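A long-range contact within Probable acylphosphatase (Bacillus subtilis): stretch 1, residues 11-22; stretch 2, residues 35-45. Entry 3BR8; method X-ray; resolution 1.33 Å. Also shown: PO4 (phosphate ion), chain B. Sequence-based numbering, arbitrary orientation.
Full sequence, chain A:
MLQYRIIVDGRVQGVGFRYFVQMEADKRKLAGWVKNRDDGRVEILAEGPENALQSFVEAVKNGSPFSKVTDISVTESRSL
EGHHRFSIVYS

Stretch 1 11-22: RVQGVGFRYFVQ
Stretch 2 35-45: KNRDDGRVEIL

The contact is built on apolar side chains that reach from a loop and the first turns of a helix onto one face of a strand. Val42 and Ile44, two residues apart in the strand 42-45, both direct CA-to-CB toward stretch 1, as the alternation of an extended chain requires (phi/psi -122/128 and -135/123). Val42, with chi1 t, meets Val12 and Phe17, and Gln13 CG also comes within 4.2 Å of Val42 CG2. Val42 CG2 lies 3.8 Å from Val12 CG2 and 3.4 Å from Val12 O. Phe17 CD1 lies 4.3 Å from Val42 CG1 and 4.4 Å from Val42 CG2, with CG1 oblique to the ring. Val12 has chi1 m, and Phe17 has chi1 t with chi2 -95°. Further along, Val21 (t) places CG1 3.8 Å from CD1 of Ile44 (chi1 m, chi2 t). All five residues are buried, and their branched or aromatic side chains fill this space without leaving a polar group in need of a partner.

The register follows from the nearest CA pairs: Val12 CA to Arg41 CA, 6.8 Å; Gln13 CA to Gly40 CA, 6.5 Å; Arg18 CA to Lys35 CA, 7.0 Å; Val21 CA to Ile44 CA, 8.3 Å. The helix begins at Phe17, with Gly16 as N-cap, and is marked by the hydrogen bond from Phe20 N to Gly16 O (3.1 Å) and that from Val21 N to Phe17 O (2.9 Å). Stretch 2 is an antiparallel hairpin: Lys35 N donates a hydrogen bond to Glu43 O at 3.0 Å, Glu43 N donates one to Lys35 O at 2.9 Å, and Arg37 to Gly40 form a type I turn. Gly40, at phi/psi 99/-17, suits a conformation in which a CB would be jammed against the preceding carbonyl.

Beside the turn, Gln13 (chi1 m, chi2 t) has its CA-to-CB bond directed toward stretch 2, and the residue has 98 Å² covered by it, the largest share of any residue in the 527 Å² total. Water 1 links the backbones here, accepting from Val12 N at 3.1 Å and donating to Gly40 O at 2.8 Å.

At the polar edge, Asn36 (chi1 m, chi2 -9°) and Arg18 (m, t, m, chi4 176°) pack together, Arg18 CD lying 3.4 Å from Asn36 OD1. Asn36 ND2 sits over one face of the guanidinium, 3.4 Å from Arg18 NE; both are donors, so they do not bond each other. Both donate to the same phosphate ion, through different oxygens: Arg18 NE to PO4 O4 at 2.7 Å, near the guanidinium plane, and Asn36 ND2 to PO4 O3 at 3.0 Å. Backbone amides complete the cradle, with Gly14 N to PO4 O3 at 2.9 Å, Val15 N and Phe17 N to PO4 O1 at 3.1 and 2.9 Å, Gly16 N to PO4 O2 at 2.8 Å, and Arg18 N to PO4 O4 at 3.2 Å. Positive phi at Gly14 (67/25) and Gly16 (65/29) favours glycine. Water 2 closes this edge, accepting from Arg18 NH1 at 3.0 Å and Asn36 N at 2.9 Å.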

# COMPACT_ATOMS: atom_id res chain seq x y z
N ARG A 11 2.34 -1.20 -14.47
CA ARG A 11 3.09 -2.44 -14.46
C ARG A 11 3.48 -2.70 -13.02
O ARG A 11 4.57 -2.31 -12.57
CB ARG A 11 4.33 -2.32 -15.34
CG ARG A 11 5.07 -3.64 -15.56
CD ARG A 11 6.51 -3.42 -16.04
NE ARG A 11 6.57 -2.57 -17.23
CZ ARG A 11 7.21 -1.40 -17.31
NH1 ARG A 11 7.90 -0.92 -16.27
NH2 ARG A 11 7.19 -0.73 -18.45
N VAL A 12 2.58 -3.33 -12.29
CA VAL A 12 2.71 -3.42 -10.83
C VAL A 12 2.54 -4.83 -10.26
O VAL A 12 2.41 -4.98 -9.04
CB VAL A 12 1.80 -2.38 -10.11
CG1 VAL A 12 2.28 -0.96 -10.40
CG2 VAL A 12 0.32 -2.55 -10.50
N GLN A 13 2.55 -5.84 -11.12
CA GLN A 13 2.55 -7.24 -10.67
C GLN A 13 3.70 -8.02 -11.30
O GLN A 13 4.16 -7.68 -12.39
CB GLN A 13 1.22 -7.93 -10.96
CG GLN A 13 0.07 -7.30 -10.19
CD GLN A 13 -1.23 -8.07 -10.26
OE1 GLN A 13 -2.25 -7.64 -9.71
NE2 GLN A 13 -1.21 -9.23 -10.91
N GLY A 14 4.16 -9.06 -10.61
CA GLY A 14 5.32 -9.83 -11.07
C GLY A 14 6.60 -9.02 -11.04
O GLY A 14 7.54 -9.33 -11.77
N VAL A 15 6.63 -7.99 -10.18
CA VAL A 15 7.79 -7.09 -10.08
C VAL A 15 8.24 -6.87 -8.64
O VAL A 15 8.92 -5.88 -8.35
CB VAL A 15 7.51 -5.70 -10.75
CG1 VAL A 15 7.47 -5.82 -12.28
CG2 VAL A 15 6.21 -5.09 -10.22
N GLY A 16 7.88 -7.78 -7.74
CA GLY A 16 8.23 -7.63 -6.33
C GLY A 16 7.56 -6.43 -5.66
O GLY A 16 8.08 -5.87 -4.68
N PHE A 17 6.39 -6.05 -6.16
CA PHE A 17 5.69 -4.87 -5.63
C PHE A 17 5.11 -5.12 -4.24
O PHE A 17 5.17 -4.23 -3.37
CB PHE A 17 4.57 -4.41 -6.58
CG PHE A 17 4.26 -2.94 -6.50
CD1 PHE A 17 3.24 -2.45 -5.69
CD2 PHE A 17 4.97 -2.03 -7.28
CE1 PHE A 17 2.97 -1.07 -5.64
CE2 PHE A 17 4.70 -0.68 -7.23
CZ PHE A 17 3.72 -0.21 -6.41
N ARG A 18 4.54 -6.30 -4.01
CA ARG A 18 3.98 -6.58 -2.70
C ARG A 18 5.05 -6.54 -1.61
O ARG A 18 4.85 -5.94 -0.57
CB ARG A 18 3.20 -7.90 -2.69
CG ARG A 18 1.94 -7.86 -3.58
CD ARG A 18 1.34 -9.24 -3.76
NE ARG A 18 2.29 -10.13 -4.41
CZ ARG A 18 2.08 -11.43 -4.64
NH1 ARG A 18 0.94 -12.01 -4.27
NH2 ARG A 18 3.02 -12.15 -5.23
N TYR A 19 6.20 -7.16 -1.88
CA TYR A 19 7.35 -7.09 -0.97
C TYR A 19 7.77 -5.64 -0.70
O TYR A 19 8.01 -5.25 0.45
CB TYR A 19 8.53 -7.88 -1.54
CG TYR A 19 9.86 -7.53 -0.92
CD1 TYR A 19 10.27 -8.10 0.29
CD2 TYR A 19 10.70 -6.60 -1.53
CE1 TYR A 19 11.49 -7.75 0.87
CE2 TYR A 19 11.91 -6.24 -0.96
CZ TYR A 19 12.29 -6.81 0.24
OH TYR A 19 13.49 -6.44 0.79
N PHE A 20 7.89 -4.84 -1.76
CA PHE A 20 8.28 -3.45 -1.61
C PHE A 20 7.31 -2.67 -0.73
O PHE A 20 7.74 -1.95 0.18
CB PHE A 20 8.40 -2.79 -2.99
CG PHE A 20 8.51 -1.30 -2.92
CD1 PHE A 20 9.67 -0.69 -2.43
CD2 PHE A 20 7.45 -0.49 -3.30
CE1 PHE A 20 9.77 0.68 -2.34
CE2 PHE A 20 7.55 0.89 -3.21
CZ PHE A 20 8.71 1.47 -2.73
N VAL A 21 6.02 -2.82 -1.00
CA VAL A 21 5.00 -2.13 -0.21
C VAL A 21 5.08 -2.57 1.25
O VAL A 21 4.99 -1.74 2.15
CB VAL A 21 3.60 -2.39 -0.78
CG1 VAL A 21 2.50 -1.90 0.18
CG2 VAL A 21 3.44 -1.73 -2.14
N GLN A 22 5.26 -3.86 1.48
CA GLN A 22 5.37 -4.36 2.86
C GLN A 22 6.58 -3.79 3.60
O GLN A 22 6.48 -3.43 4.79
CB GLN A 22 5.42 -5.89 2.87
CG GLN A 22 5.46 -6.52 4.24
CD GLN A 22 5.67 -7.99 4.13
OE1 GLN A 22 6.55 -8.45 3.41
NE2 GLN A 22 4.82 -8.77 4.80
N LYS A 35 -2.29 -6.74 -1.59
CA LYS A 35 -2.86 -7.90 -2.28
C LYS A 35 -2.94 -7.63 -3.78
O LYS A 35 -3.37 -6.56 -4.19
CB LYS A 35 -4.27 -8.18 -1.74
CG LYS A 35 -5.05 -9.29 -2.43
CD LYS A 35 -6.38 -9.49 -1.74
CE LYS A 35 -7.32 -10.37 -2.54
NZ LYS A 35 -8.64 -10.55 -1.83
N ASN A 36 -2.54 -8.61 -4.58
CA ASN A 36 -2.73 -8.53 -6.02
C ASN A 36 -4.18 -8.82 -6.39
O ASN A 36 -4.78 -9.78 -5.91
CB ASN A 36 -1.83 -9.54 -6.73
CG ASN A 36 -0.39 -9.06 -6.86
OD1 ASN A 36 -0.06 -7.91 -6.57
ND2 ASN A 36 0.47 -9.96 -7.33
N ARG A 37 -4.74 -7.97 -7.26
CA ARG A 37 -6.07 -8.20 -7.84
C ARG A 37 -5.91 -8.96 -9.15
O ARG A 37 -4.89 -8.83 -9.83
CB ARG A 37 -6.81 -6.88 -8.08
CG ARG A 37 -6.96 -5.95 -6.87
CD ARG A 37 -7.71 -6.56 -5.69
NE ARG A 37 -8.99 -7.16 -6.09
CZ ARG A 37 -9.83 -7.77 -5.25
NH1 ARG A 37 -9.57 -7.84 -3.95
NH2 ARG A 37 -10.95 -8.30 -5.71
N ASP A 38 -6.92 -9.74 -9.53
CA ASP A 38 -6.80 -10.53 -10.77
C ASP A 38 -6.95 -9.68 -12.05
O ASP A 38 -6.84 -10.21 -13.16
CB ASP A 38 -7.71 -11.77 -10.76
CG ASP A 38 -9.20 -11.43 -10.74
OD1 ASP A 38 -9.57 -10.24 -10.86
OD2 ASP A 38 -10.00 -12.38 -10.61
N ASP A 39 -7.17 -8.38 -11.89
CA ASP A 39 -7.21 -7.45 -13.02
C ASP A 39 -5.92 -6.63 -13.18
O ASP A 39 -5.88 -5.67 -13.96
CB ASP A 39 -8.44 -6.53 -12.92
CG ASP A 39 -8.49 -5.71 -11.63
OD1 ASP A 39 -9.62 -5.44 -11.17
OD2 ASP A 39 -7.42 -5.32 -11.10
N GLY A 40 -4.87 -7.00 -12.45
CA GLY A 40 -3.56 -6.37 -12.61
C GLY A 40 -3.23 -5.29 -11.59
O GLY A 40 -2.07 -4.92 -11.42
N ARG A 41 -4.25 -4.79 -10.91
CA ARG A 41 -4.04 -3.74 -9.92
C ARG A 41 -3.61 -4.31 -8.57
O ARG A 41 -3.71 -5.51 -8.33
CB ARG A 41 -5.31 -2.92 -9.75
CG ARG A 41 -5.71 -2.18 -11.02
CD ARG A 41 -6.96 -1.36 -10.80
NE ARG A 41 -8.10 -2.23 -10.51
CZ ARG A 41 -9.32 -1.80 -10.18
NH1 ARG A 41 -9.57 -0.50 -10.07
NH2 ARG A 41 -10.28 -2.68 -9.96
N VAL A 42 -3.12 -3.42 -7.72
CA VAL A 42 -2.66 -3.81 -6.39
C VAL A 42 -3.46 -3.01 -5.36
O VAL A 42 -3.57 -1.78 -5.47
CB VAL A 42 -1.14 -3.55 -6.22
CG1 VAL A 42 -0.69 -3.85 -4.79
CG2 VAL A 42 -0.35 -4.39 -7.21
N GLU A 43 -4.06 -3.71 -4.41
CA GLU A 43 -4.80 -3.06 -3.34
C GLU A 43 -3.94 -2.99 -2.08
O GLU A 43 -3.21 -3.93 -1.75
CB GLU A 43 -6.15 -3.76 -3.08
CG GLU A 43 -6.11 -4.93 -2.12
CD GLU A 43 -7.48 -5.47 -1.79
OE1 GLU A 43 -8.33 -5.54 -2.70
OE2 GLU A 43 -7.70 -5.85 -0.62
N ILE A 44 -4.01 -1.85 -1.40
CA ILE A 44 -3.24 -1.62 -0.18
C ILE A 44 -4.18 -0.99 0.84
O ILE A 44 -4.77 0.06 0.57
CB ILE A 44 -2.06 -0.64 -0.41
CG1 ILE A 44 -1.12 -1.11 -1.53
CG2 ILE A 44 -1.30 -0.44 0.90
CD1 ILE A 44 -0.09 -0.04 -1.96
N LEU A 45 -4.32 -1.63 2.00
CA LEU A 45 -5.01 -1.03 3.13
C LEU A 45 -3.94 -0.67 4.15
O LEU A 45 -3.16 -1.54 4.56
CB LEU A 45 -6.01 -2.02 3.73
CG LEU A 45 -7.00 -1.53 4.78
CD1 LEU A 45 -6.42 -1.48 6.19
CD2 LEU A 45 -7.64 -0.22 4.36
P PO4 B . 4.58 -9.16 -7.21
O1 PO4 B . 4.68 -7.74 -7.78
O2 PO4 B . 5.92 -9.79 -7.53
O3 PO4 B . 3.43 -9.86 -7.91
O4 PO4 B . 4.41 -9.04 -5.70
O HOH W 1 -0.05 -4.58 -13.26
O HOH W 2 -1.75 -11.12 -3.38